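Local coordinates for protein dextranase (Pseudarthrobacter oxydans, PDB 6NZS) that hydrolyses internal alpha-1,6-glucosidic linkages in dextran as an endo-acting glycoside hydrolase of family 49, at residues E30-S35 with T55-P60; A81-S86 with E181-M186; V332-P337 with E356-V361; T432-R437 with T480-T485. One frame throughout, in Å; residues are numbered along the deposited sequence.

Interaction 1 (E30-S35 with T55-P60)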
loop_
_atom_site.group_PDB
_atom_site.type_symbol
_atom_site.label_atom_id
_atom_site.label_comp_id
_atom_site.label_asym_id
_atom_site.label_seq_id
_atom_site.Cartn_x
_atom_site.Cartn_y
_atom_site.Cartn_z
ATOM N N GLU A 30 24.811 -5.649 1.720
ATOM C CA GLU A 30 24.725 -4.315 1.140
ATOM C C GLU A 30 23.298 -3.782 1.249
ATOM O O GLU A 30 22.334 -4.547 1.321
ATOM C CB GLU A 30 25.140 -4.342 -0.339
ATOM C CG GLU A 30 26.606 -4.717 -0.555
ATOM C CD GLU A 30 26.964 -4.860 -2.021
ATOM O OE1 GLU A 30 26.039 -4.978 -2.851
ATOM O OE2 GLU A 30 28.178 -4.853 -2.340
ATOM N N VAL A 31 23.174 -2.454 1.244
ATOM C CA VAL A 31 21.882 -1.771 1.211
ATOM C C VAL A 31 21.870 -0.843 0.004
ATOM O O VAL A 31 22.795 -0.044 -0.174
ATOM C CB VAL A 31 21.639 -0.961 2.500
ATOM C CG1 VAL A 31 20.315 -0.206 2.411
ATOM C CG2 VAL A 31 21.654 -1.868 3.729
ATOM N N ARG A 32 20.824 -0.936 -0.816
ATOM C CA ARG A 32 20.724 -0.080 -1.999
ATOM C C ARG A 32 20.402 1.355 -1.588
ATOM O O ARG A 32 19.387 1.602 -0.926
ATOM C CB ARG A 32 19.643 -0.602 -2.945
ATOM C CG ARG A 32 19.839 -0.138 -4.392
ATOM C CD ARG A 32 18.626 -0.451 -5.281
ATOM N NE ARG A 32 18.237 -1.862 -5.286
ATOM C CZ ARG A 32 18.776 -2.797 -6.065
ATOM N NH1 ARG A 32 19.751 -2.486 -6.917
ATOM N NH2 ARG A 32 18.339 -4.053 -5.987
ATOM N N ARG A 33 21.261 2.290 -1.983
ATOM C CA ARG A 33 21.068 3.710 -1.737
ATOM C C ARG A 33 20.425 4.331 -2.971
ATOM O O ARG A 33 20.730 3.941 -4.097
ATOM C CB ARG A 33 22.424 4.378 -1.491
ATOM C CG ARG A 33 22.348 5.892 -1.349
ATOM C CD ARG A 33 23.699 6.494 -1.027
ATOM N NE ARG A 33 23.651 7.937 -1.202
ATOM C CZ ARG A 33 24.704 8.738 -1.090
ATOM N NH1 ARG A 33 25.895 8.226 -0.799
ATOM N NH2 ARG A 33 24.565 10.039 -1.294
ATOM N N SER A 34 19.547 5.317 -2.765
ATOM C CA SER A 34 18.960 6.013 -3.910
ATOM C C SER A 34 20.025 6.679 -4.774
ATOM O O SER A 34 20.865 7.437 -4.279
ATOM C CB SER A 34 17.971 7.079 -3.447
ATOM O OG SER A 34 17.436 7.799 -4.559
ATOM N N SER A 35 19.968 6.406 -6.079
ATOM C CA SER A 35 20.826 7.085 -7.040
ATOM C C SER A 35 20.337 8.481 -7.384
ATOM O O SER A 35 21.068 9.239 -8.030
ATOM C CB SER A 35 20.865 6.292 -8.345
ATOM O OG SER A 35 21.385 4.997 -8.116
ATOM N N THR A 55 18.515 7.596 2.223
ATOM C CA THR A 55 17.428 7.353 1.278
ATOM C C THR A 55 17.653 5.979 0.663
ATOM O O THR A 55 18.613 5.777 -0.094
ATOM C CB THR A 55 17.321 8.438 0.209
ATOM O OG1 THR A 55 17.183 9.721 0.836
ATOM C CG2 THR A 55 16.101 8.190 -0.674
ATOM N N TYR A 56 16.767 5.051 1.000
ATOM C CA TYR A 56 16.737 3.708 0.438
ATOM C C TYR A 56 16.182 3.745 -0.978
ATOM O O TYR A 56 15.575 4.725 -1.404
ATOM C CB TYR A 56 15.802 2.828 1.270
ATOM C CG TYR A 56 16.215 2.723 2.720
ATOM C CD1 TYR A 56 17.178 1.804 3.111
ATOM C CD2 TYR A 56 15.646 3.543 3.699
ATOM C CE1 TYR A 56 17.578 1.703 4.433
ATOM C CE2 TYR A 56 16.034 3.444 5.025
ATOM C CZ TYR A 56 17.007 2.529 5.384
ATOM O OH TYR A 56 17.398 2.432 6.703
ATOM N N MET A 57 16.367 2.645 -1.712
ATOM C CA MET A 57 15.773 2.547 -3.043
ATOM C C MET A 57 15.431 1.099 -3.382
ATOM O O MET A 57 16.217 0.179 -3.124
ATOM C CB MET A 57 16.674 3.143 -4.139
ATOM C CG MET A 57 15.985 3.240 -5.502
ATOM S SD MET A 57 16.975 4.079 -6.754
ATOM C CE MET A 57 18.216 2.836 -7.054
ATOM N N SER A 58 14.249 0.910 -3.964
ATOM C CA SER A 58 13.802 -0.377 -4.476
ATOM C C SER A 58 13.653 -0.276 -5.986
ATOM O O SER A 58 13.243 0.764 -6.507
ATOM C CB SER A 58 12.455 -0.740 -3.844
ATOM O OG SER A 58 11.853 -1.839 -4.499
ATOM N N ILE A 59 14.029 -1.341 -6.694
ATOM C CA ILE A 59 13.865 -1.402 -8.147
ATOM C C ILE A 59 13.129 -2.690 -8.495
ATOM O O ILE A 59 13.119 -3.648 -7.705
ATOM C CB ILE A 59 15.220 -1.286 -8.892
ATOM C CG1 ILE A 59 16.071 -2.551 -8.726
ATOM C CG2 ILE A 59 15.985 -0.072 -8.411
ATOM C CD1 ILE A 59 17.367 -2.527 -9.573
ATOM N N PRO A 60 12.474 -2.732 -9.661
ATOM C CA PRO A 60 11.637 -3.891 -10.010
ATOM C C PRO A 60 12.442 -5.182 -10.044
ATOM O O PRO A 60 13.489 -5.265 -10.695
ATOM C CB PRO A 60 11.088 -3.522 -11.397
ATOM C CG PRO A 60 11.108 -2.015 -11.414
ATOM C CD PRO A 60 12.336 -1.635 -10.634
HETATM O O HOH W 1 17.292 0.113 0.013
#
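R32 and M57 meet where strand 31-33 passes across strand 56-58 at 97° in the N-terminal Ig-like domain, a crossing joined by a single backbone bridge, R33 with Y56. The R32 chain runs over the M57 carbonyl, its CD 3.3 Å from M57 O, which lies at the edge of the guanidinium. A bend at chi3 (-55°) takes NE off the extended course, and I59 CD1 sits 3.5 Å above one guanidinium face, displaced toward the rim on the NH1 side. The polar end itself is held outside the pair, NH1 bonding to the carbonyls of N21 and G24. M57 packs against S34 and S35: CB rests on S34 CA, SD lies near S35 N, and CE comes to 3.8 Å from R32 CD. S34 sets its CB 3.5 Å from T55 CG2, while its N-H gives T55 O a nearly straight bond of 2.9 Å (169°). M57 N to R32 O is weak at 3.3 Å, but water 1 donates to R32 O and accepts from M57 N. One firm backbone bond, one weak bond backed by water, and aliphatic contact over one face of a charged group thus join two strands too steeply crossed to pair as a regular ladder.

Interaction 2 (A81-S86 with E181-M186)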
loop_
_atom_site.group_PDB
_atom_site.type_symbol
_atom_site.label_atom_id
_atom_site.label_comp_id
_atom_site.label_asym_id
_atom_site.label_seq_id
_atom_site.Cartn_x
_atom_site.Cartn_y
_atom_site.Cartn_z
ATOM N N ALA A 81 10.437 0.313 -18.177
ATOM C CA ALA A 81 10.447 1.769 -18.149
ATOM C C ALA A 81 11.478 2.330 -17.183
ATOM O O ALA A 81 11.665 3.553 -17.142
ATOM C CB ALA A 81 9.056 2.301 -17.787
ATOM N N GLY A 82 12.151 1.480 -16.414
ATOM C CA GLY A 82 13.149 1.990 -15.491
ATOM C C GLY A 82 12.576 2.714 -14.294
ATOM O O GLY A 82 13.193 3.660 -13.799
ATOM N N LEU A 83 11.409 2.300 -13.813
ATOM C CA LEU A 83 10.868 2.922 -12.610
ATOM C C LEU A 83 11.658 2.489 -11.378
ATOM O O LEU A 83 12.150 1.362 -11.282
ATOM C CB LEU A 83 9.403 2.536 -12.417
ATOM C CG LEU A 83 8.435 2.773 -13.574
ATOM C CD1 LEU A 83 6.987 2.503 -13.158
ATOM C CD2 LEU A 83 8.575 4.174 -14.113
ATOM N N THR A 84 11.769 3.397 -10.410
ATOM C CA THR A 84 12.344 3.067 -9.115
ATOM C C THR A 84 11.533 3.772 -8.046
ATOM O O THR A 84 10.811 4.734 -8.329
ATOM C CB THR A 84 13.818 3.511 -8.955
ATOM O OG1 THR A 84 13.905 4.948 -8.891
ATOM C CG2 THR A 84 14.672 3.007 -10.104
ATOM N N MET A 85 11.662 3.291 -6.812
ATOM C CA MET A 85 11.010 3.931 -5.673
ATOM C C MET A 85 12.043 4.150 -4.578
ATOM O O MET A 85 12.547 3.184 -3.997
ATOM C CB MET A 85 9.823 3.117 -5.162
ATOM C CG MET A 85 9.153 3.756 -3.934
ATOM S SD MET A 85 7.563 3.016 -3.492
ATOM C CE MET A 85 6.547 3.616 -4.834
ATOM N N SER A 86 12.353 5.409 -4.299
ATOM C CA SER A 86 13.250 5.774 -3.214
ATOM C C SER A 86 12.423 6.249 -2.028
ATOM O O SER A 86 11.317 6.771 -2.194
ATOM C CB SER A 86 14.201 6.905 -3.620
ATOM O OG SER A 86 15.061 6.510 -4.679
ATOM N N GLU A 181 3.600 10.660 -13.428
ATOM C CA GLU A 181 4.183 10.501 -12.101
ATOM C C GLU A 181 5.703 10.527 -12.237
ATOM O O GLU A 181 6.237 10.424 -13.357
ATOM C CB GLU A 181 3.726 9.184 -11.454
ATOM C CG GLU A 181 4.349 7.975 -12.161
ATOM C CD GLU A 181 3.815 6.619 -11.730
ATOM O OE1 GLU A 181 3.012 6.542 -10.785
ATOM O OE2 GLU A 181 4.210 5.614 -12.356
ATOM N N PRO A 182 6.432 10.672 -11.126
ATOM C CA PRO A 182 7.899 10.565 -11.201
ATOM C C PRO A 182 8.318 9.177 -11.669
ATOM O O PRO A 182 7.800 8.162 -11.198
ATOM C CB PRO A 182 8.347 10.820 -9.752
ATOM C CG PRO A 182 7.228 11.650 -9.168
ATOM C CD PRO A 182 5.980 11.099 -9.784
ATOM N N ARG A 183 9.274 9.136 -12.604
ATOM C CA ARG A 183 9.871 7.854 -12.979
ATOM C C ARG A 183 10.626 7.255 -11.802
ATOM O O ARG A 183 10.527 6.050 -11.530
ATOM C CB ARG A 183 10.836 8.051 -14.147
ATOM C CG ARG A 183 11.394 6.738 -14.690
ATOM C CD ARG A 183 12.386 6.921 -15.849
ATOM N NE ARG A 183 11.898 7.801 -16.919
ATOM C CZ ARG A 183 11.306 7.398 -18.044
ATOM N NH1 ARG A 183 11.090 6.110 -18.293
ATOM N NH2 ARG A 183 10.921 8.299 -18.936
ATOM N N ASN A 184 11.393 8.091 -11.108
ATOM C CA ASN A 184 12.118 7.706 -9.907
ATOM C C ASN A 184 11.414 8.420 -8.761
ATOM O O ASN A 184 11.584 9.628 -8.566
ATOM C CB ASN A 184 13.583 8.105 -10.047
ATOM C CG ASN A 184 14.240 7.420 -11.220
ATOM O OD1 ASN A 184 14.438 6.208 -11.207
ATOM N ND2 ASN A 184 14.554 8.187 -12.258
ATOM N N SER A 185 10.579 7.685 -8.048
ATOM C CA SER A 185 9.790 8.319 -7.006
ATOM C C SER A 185 10.617 8.522 -5.741
ATOM O O SER A 185 11.654 7.883 -5.523
ATOM C CB SER A 185 8.516 7.524 -6.738
ATOM O OG SER A 185 8.780 6.208 -6.289
ATOM N N MET A 186 10.146 9.448 -4.905
ATOM C CA MET A 186 10.844 9.824 -3.678
ATOM C C MET A 186 9.801 10.025 -2.588
ATOM O O MET A 186 9.058 11.013 -2.618
ATOM C CB MET A 186 11.663 11.102 -3.869
ATOM C CG MET A 186 12.348 11.595 -2.585
ATOM S SD MET A 186 13.495 10.370 -1.908
ATOM C CE MET A 186 13.967 11.167 -0.373
HETATM O O HOH W 2 15.405 5.013 -13.397
HETATM O O HOH W 3 7.920 4.406 -8.185
#
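T84 and N184, S86 and M186 share one side of a parallel ladder, with M85 and S185 on the other. Its backbone bonds are T84 N to R183 O, S185 N to T84 O, and S86 N to S185 O at 2.8 Å; CA-H...O contacts from L83 to R183 O and from M186 to S86 O accompany them. Among side-chain bonds, T84 OG1 donates to N184 OD1 over 2.7 Å, in the amide plane and on a lone pair. T84 chi1 of 69° puts OG1 between the backbone N and the carbonyl carbon, facing the asparagine. Water 2 donates to N184 OD1 and to G82 O, so OD1 takes two donors, while N184 ND2 bonds to Q153. This parallel pairing of strands 84-92 and 176-192 belongs to the N-terminal Ig-like domain, and it starts just after helix 76-81, which ends in a Schellman motif at G82 (phi 72°). R183 reaches back to that helix end: NH1 gives A81 O a bond of 2.9 Å, in both the guanidinium and the carbonyl plane. On the side of M85 and S185, water 3 donates to T84 O and is hydrogen-bonded to S185 OG. Van der Waals contact adds to this: L83 CD2 lies 3.9 Å from R183 CG, the two side chains crossing at about a right angle, M85 CG meets S185 OG at 3.4 Å, and S86 CB touches M186 SD.

Interaction 3 (V332-P337 with E356-V361)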
loop_
_atom_site.group_PDB
_atom_site.type_symbol
_atom_site.label_atom_id
_atom_site.label_comp_id
_atom_site.label_asym_id
_atom_site.label_seq_id
_atom_site.Cartn_x
_atom_site.Cartn_y
_atom_site.Cartn_z
ATOM N N VAL A 332 7.106 -0.281 11.001
ATOM C CA VAL A 332 7.956 -0.957 10.025
ATOM C C VAL A 332 7.613 -0.549 8.597
ATOM O O VAL A 332 6.463 -0.216 8.264
ATOM C CB VAL A 332 7.897 -2.488 10.191
ATOM C CG1 VAL A 332 8.394 -2.899 11.574
ATOM C CG2 VAL A 332 6.493 -2.997 9.968
ATOM N N THR A 333 8.628 -0.609 7.740
ATOM C CA THR A 333 8.487 -0.473 6.295
ATOM C C THR A 333 8.710 -1.856 5.712
ATOM O O THR A 333 9.777 -2.444 5.914
ATOM C CB THR A 333 9.541 0.486 5.739
ATOM O OG1 THR A 333 9.350 1.787 6.304
ATOM C CG2 THR A 333 9.445 0.611 4.218
ATOM N N VAL A 334 7.711 -2.363 4.998
ATOM C CA VAL A 334 7.794 -3.636 4.288
ATOM C C VAL A 334 8.113 -3.322 2.831
ATOM O O VAL A 334 7.321 -2.665 2.144
ATOM C CB VAL A 334 6.479 -4.422 4.418
ATOM C CG1 VAL A 334 6.506 -5.672 3.535
ATOM C CG2 VAL A 334 6.244 -4.786 5.883
ATOM N N ALA A 335 9.275 -3.768 2.356
ATOM C CA ALA A 335 9.753 -3.437 1.020
ATOM C C ALA A 335 9.840 -4.682 0.152
ATOM O O ALA A 335 10.182 -5.767 0.633
ATOM C CB ALA A 335 11.136 -2.791 1.089
ATOM N N GLU A 336 9.550 -4.506 -1.135
ATOM C CA GLU A 336 9.778 -5.524 -2.156
ATOM C C GLU A 336 9.233 -6.913 -1.808
ATOM O O GLU A 336 9.972 -7.904 -1.828
ATOM C CB GLU A 336 11.252 -5.596 -2.525
ATOM C CG GLU A 336 11.547 -5.108 -3.915
ATOM C CD GLU A 336 13.027 -4.970 -4.185
ATOM O OE1 GLU A 336 13.541 -3.836 -4.166
ATOM O OE2 GLU A 336 13.665 -6.003 -4.439
ATOM N N PRO A 337 7.946 -7.029 -1.519
ATOM C CA PRO A 337 7.374 -8.344 -1.223
ATOM C C PRO A 337 7.352 -9.213 -2.471
ATOM O O PRO A 337 7.147 -8.715 -3.591
ATOM C CB PRO A 337 5.951 -8.006 -0.755
ATOM C CG PRO A 337 5.640 -6.713 -1.420
ATOM C CD PRO A 337 6.933 -5.959 -1.454
ATOM N N GLU A 356 -0.287 1.003 12.937
ATOM C CA GLU A 356 -0.053 2.433 12.773
ATOM C C GLU A 356 1.357 2.704 12.281
ATOM O O GLU A 356 2.305 1.992 12.627
ATOM C CB GLU A 356 -0.320 3.223 14.051
ATOM C CG GLU A 356 0.566 2.874 15.180
ATOM C CD GLU A 356 -0.142 3.072 16.507
ATOM O OE1 GLU A 356 -0.892 4.057 16.661
ATOM O OE2 GLU A 356 0.041 2.231 17.388
ATOM N N ASN A 357 1.480 3.752 11.467
ATOM C CA ASN A 357 2.784 4.227 11.011
ATOM C C ASN A 357 3.555 3.116 10.315
ATOM O O ASN A 357 4.755 2.928 10.534
ATOM C CB ASN A 357 3.558 4.907 12.133
ATOM C CG ASN A 357 2.856 6.163 12.589
ATOM O OD1 ASN A 357 1.907 6.108 13.371
ATOM N ND2 ASN A 357 3.265 7.300 12.034
ATOM N N TYR A 358 2.830 2.389 9.465
ATOM C CA TYR A 358 3.284 1.210 8.748
ATOM C C TYR A 358 3.291 1.558 7.267
ATOM O O TYR A 358 2.405 2.282 6.791
ATOM C CB TYR A 358 2.285 0.083 9.027
ATOM C CG TYR A 358 2.419 -1.145 8.178
ATOM C CD1 TYR A 358 3.278 -2.177 8.540
ATOM C CD2 TYR A 358 1.657 -1.298 7.025
ATOM C CE1 TYR A 358 3.388 -3.316 7.776
ATOM C CE2 TYR A 358 1.766 -2.436 6.252
ATOM C CZ TYR A 358 2.635 -3.441 6.632
ATOM O OH TYR A 358 2.743 -4.579 5.872
ATOM N N LYS A 359 4.301 1.068 6.545
ATOM C CA LYS A 359 4.463 1.410 5.138
ATOM C C LYS A 359 4.803 0.173 4.321
ATOM O O LYS A 359 5.508 -0.727 4.786
ATOM C CB LYS A 359 5.569 2.447 4.898
ATOM C CG LYS A 359 5.468 3.700 5.759
ATOM C CD LYS A 359 6.295 3.529 7.052
ATOM C CE LYS A 359 6.010 4.607 8.044
ATOM N NZ LYS A 359 6.894 4.389 9.208
ATOM N N GLN A 360 4.304 0.148 3.088
ATOM C CA GLN A 360 4.660 -0.871 2.108
ATOM C C GLN A 360 5.182 -0.164 0.865
ATOM O O GLN A 360 4.509 0.718 0.328
ATOM C CB GLN A 360 3.436 -1.732 1.780
ATOM C CG GLN A 360 3.693 -2.863 0.809
ATOM C CD GLN A 360 2.432 -3.680 0.565
ATOM O OE1 GLN A 360 1.551 -3.794 1.438
ATOM N NE2 GLN A 360 2.321 -4.233 -0.620
ATOM N N VAL A 361 6.397 -0.519 0.434
ATOM C CA VAL A 361 7.073 0.136 -0.684
ATOM C C VAL A 361 7.618 -0.917 -1.639
ATOM O O VAL A 361 7.857 -2.066 -1.261
ATOM C CB VAL A 361 8.223 1.073 -0.234
ATOM C CG1 VAL A 361 7.696 2.168 0.674
ATOM C CG2 VAL A 361 9.325 0.296 0.475
#
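The Y358 ring presents its edge to V332, whose CG2 lies near the ring plane 3.6 Å from CD1, while V334 CG2 approaches obliquely, 3.7 Å from CE1 and 3.5 Å from OH. Successive coils of the parallel beta-solenoid are stacked here, strands 325-335 and 351-361 running in register with T333 beside K359, V334 beside Q360 and A335 beside V361. Four backbone bonds close the ladder: K359 N to V332 O, V334 N to K359 O (2.8 Å), V361 N to V334 O and E336 N to V361 O. CA-H...O contacts fill in between them, the shortest from Q360 CA to V334 O. V361 CG2, set between its backbone N and carbonyl carbon, packs 3.6 Å from A335 CB and also touches T333 CG2. W87 and F189 of the N-terminal domain pack on this face, so the contact lies where that domain meets the solenoid. On the opposite face Q360 is extended, its NE2 bonded to S363 OG and T368 O. The K359 chain bends at chi2, its CD coming 3.6 Å from T333 OG1; NZ forms a salt bridge with E191 and donates to N357 O over 2.9 Å, from above the carbonyl plane.

Interaction 4 (T432-R437 with T480-T485)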
loop_
_atom_site.group_PDB
_atom_site.type_symbol
_atom_site.label_atom_id
_atom_site.label_comp_id
_atom_site.label_asym_id
_atom_site.label_seq_id
_atom_site.Cartn_x
_atom_site.Cartn_y
_atom_site.Cartn_z
ATOM N N THR A 432 -5.902 9.051 0.465
ATOM C CA THR A 432 -5.427 9.786 -0.700
ATOM C C THR A 432 -4.684 8.819 -1.605
ATOM O O THR A 432 -3.627 8.298 -1.229
ATOM C CB THR A 432 -4.532 10.958 -0.315
ATOM O OG1 THR A 432 -5.214 11.788 0.636
ATOM C CG2 THR A 432 -4.215 11.804 -1.526
ATOM N N VAL A 433 -5.228 8.599 -2.800
ATOM C CA VAL A 433 -4.573 7.796 -3.822
ATOM C C VAL A 433 -3.774 8.781 -4.666
ATOM O O VAL A 433 -4.315 9.439 -5.557
ATOM C CB VAL A 433 -5.593 7.019 -4.656
ATOM C CG1 VAL A 433 -4.904 6.047 -5.616
ATOM C CG2 VAL A 433 -6.566 6.251 -3.728
ATOM N N ILE A 434 -2.486 8.925 -4.340
ATOM C CA ILE A 434 -1.691 9.988 -4.944
ATOM C C ILE A 434 -1.326 9.669 -6.386
ATOM O O ILE A 434 -1.106 10.587 -7.184
ATOM C CB ILE A 434 -0.450 10.352 -4.098
ATOM C CG1 ILE A 434 0.439 9.137 -3.820
ATOM C CG2 ILE A 434 -0.858 11.066 -2.799
ATOM C CD1 ILE A 434 1.838 9.542 -3.297
ATOM N N HIS A 435 -1.224 8.383 -6.726
ATOM C CA HIS A 435 -0.947 7.948 -8.086
ATOM C C HIS A 435 -1.621 6.610 -8.299
ATOM O O HIS A 435 -1.905 5.879 -7.348
ATOM C CB HIS A 435 0.557 7.785 -8.319
ATOM C CG HIS A 435 1.297 9.081 -8.284
ATOM N ND1 HIS A 435 1.092 10.065 -9.226
ATOM C CD2 HIS A 435 2.210 9.573 -7.412
ATOM C CE1 HIS A 435 1.854 11.108 -8.944
ATOM N NE2 HIS A 435 2.544 10.831 -7.849
ATOM N N ASN A 436 -1.845 6.285 -9.569
ATOM C CA ASN A 436 -2.326 4.959 -9.930
ATOM C C ASN A 436 -2.024 4.739 -11.400
ATOM O O ASN A 436 -1.979 5.693 -12.178
ATOM C CB ASN A 436 -3.832 4.808 -9.674
ATOM C CG ASN A 436 -4.669 5.500 -10.729
ATOM O OD1 ASN A 436 -5.141 4.862 -11.679
ATOM N ND2 ASN A 436 -4.840 6.811 -10.591
ATOM N N ARG A 437 -1.847 3.471 -11.779
ATOM C CA ARG A 437 -1.618 3.110 -13.171
ATOM C C ARG A 437 -2.661 2.103 -13.639
ATOM O O ARG A 437 -2.369 1.199 -14.424
ATOM C CB ARG A 437 -0.197 2.591 -13.400
ATOM C CG ARG A 437 0.881 3.685 -13.341
ATOM C CD ARG A 437 2.213 3.217 -13.943
ATOM N NE ARG A 437 2.725 2.014 -13.293
ATOM C CZ ARG A 437 3.430 1.997 -12.169
ATOM N NH1 ARG A 437 3.734 3.128 -11.539
ATOM N NH2 ARG A 437 3.835 0.833 -11.667
ATOM N N THR A 480 -9.448 10.946 -1.965
ATOM C CA THR A 480 -8.906 11.914 -2.904
ATOM C C THR A 480 -8.020 11.180 -3.898
ATOM O O THR A 480 -7.045 10.532 -3.505
ATOM C CB THR A 480 -8.112 12.967 -2.134
ATOM O OG1 THR A 480 -9.006 13.684 -1.264
ATOM C CG2 THR A 480 -7.443 13.941 -3.087
ATOM N N VAL A 481 -8.376 11.253 -5.177
ATOM C CA VAL A 481 -7.647 10.567 -6.240
ATOM C C VAL A 481 -7.000 11.635 -7.107
ATOM O O VAL A 481 -7.688 12.433 -7.760
ATOM C CB VAL A 481 -8.564 9.660 -7.067
ATOM C CG1 VAL A 481 -7.759 8.920 -8.128
ATOM C CG2 VAL A 481 -9.291 8.675 -6.147
ATOM N N GLU A 482 -5.676 11.675 -7.088
ATOM C CA GLU A 482 -4.937 12.743 -7.755
ATOM C C GLU A 482 -4.501 12.311 -9.150
ATOM O O GLU A 482 -4.163 11.145 -9.375
ATOM C CB GLU A 482 -3.723 13.154 -6.917
ATOM C CG GLU A 482 -4.112 13.594 -5.500
ATOM C CD GLU A 482 -3.152 14.600 -4.900
ATOM O OE1 GLU A 482 -2.593 15.437 -5.642
ATOM O OE2 GLU A 482 -2.968 14.568 -3.673
ATOM N N GLY A 483 -4.510 13.264 -10.086
ATOM C CA GLY A 483 -4.241 12.911 -11.472
ATOM C C GLY A 483 -5.369 12.083 -12.084
ATOM O O GLY A 483 -6.512 12.073 -11.615
ATOM N N MET A 484 -5.028 11.370 -13.157
ATOM C CA MET A 484 -6.000 10.587 -13.912
ATOM C C MET A 484 -6.172 9.189 -13.333
ATOM O O MET A 484 -5.223 8.586 -12.830
ATOM C CB MET A 484 -5.529 10.430 -15.360
ATOM C CG MET A 484 -5.404 11.727 -16.118
ATOM S SD MET A 484 -4.823 11.466 -17.813
ATOM C CE MET A 484 -3.144 10.951 -17.540
ATOM N N THR A 485 -7.398 8.668 -13.413
ATOM C CA THR A 485 -7.650 7.264 -13.090
ATOM C C THR A 485 -8.620 6.686 -14.109
ATOM O O THR A 485 -9.087 7.380 -15.022
ATOM C CB THR A 485 -8.118 7.050 -11.641
ATOM O OG1 THR A 485 -7.977 5.667 -11.302
ATOM C CG2 THR A 485 -9.579 7.460 -11.450
HETATM O O HOH W 4 -4.081 8.589 -8.376
#
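With chi1 at 76°, N436 CG stands between its own backbone N and carbonyl carbon, and the amide reaches across to M484 and T485. T485 OG1, anti to its backbone N (chi1 -164°), donates to N436 OD1 over 3.0 Å from above the amide plane, the two side chains crossing at about a right angle. ND2 bonds to M484 O at 2.9 Å, and to water 4, which donates to V433 O and E482 O. Before the chain turns at G483, the strands form a short parallel ladder of the beta-solenoid, T432 beside T480 and V433 beside V481. Its two bonds, V433 N to T480 O (2.7 Å) and E482 N to V433 O, both run nearly along the C=O axis. T432 and T480 lie side by side, pointing the same way, with T432 CG2 3.7 Å from T480 O and also 3.7 Å from E482 OE2. E482 OE1 is bonded to S119. At G483, phi 69°, the second coil turns its corner and leaves the ladder. Where direct backbone pairing stops, the N436 amide, the T485 hydroxyl and one water continue the link between coils, serving carbonyls before and after the turn.

All four contacts are largely buried, but they serve different layers. Interactions 1 and 2 hold the N-terminal Ig-like domain and share a sheet through neighbouring strands 51-58 and 84-92, with S34 OG meeting S86 OG at 2.7 Å. Interactions 3 and 4 stack coils of the solenoid, their centres about 20 Å apart and without touching. The domains meet between these pairs: S58 OG bonds to E336 OE1 (interactions 1 and 3), M85 packs on V361 (2 and 3), and E181 forms a salt bridge with R437 (2 and 4). Waters bridge the segments in 1, 2 and 4, while direct backbone bonds make the ladder of 3, whose touching residues are all buried; the others each include some partly exposed ones.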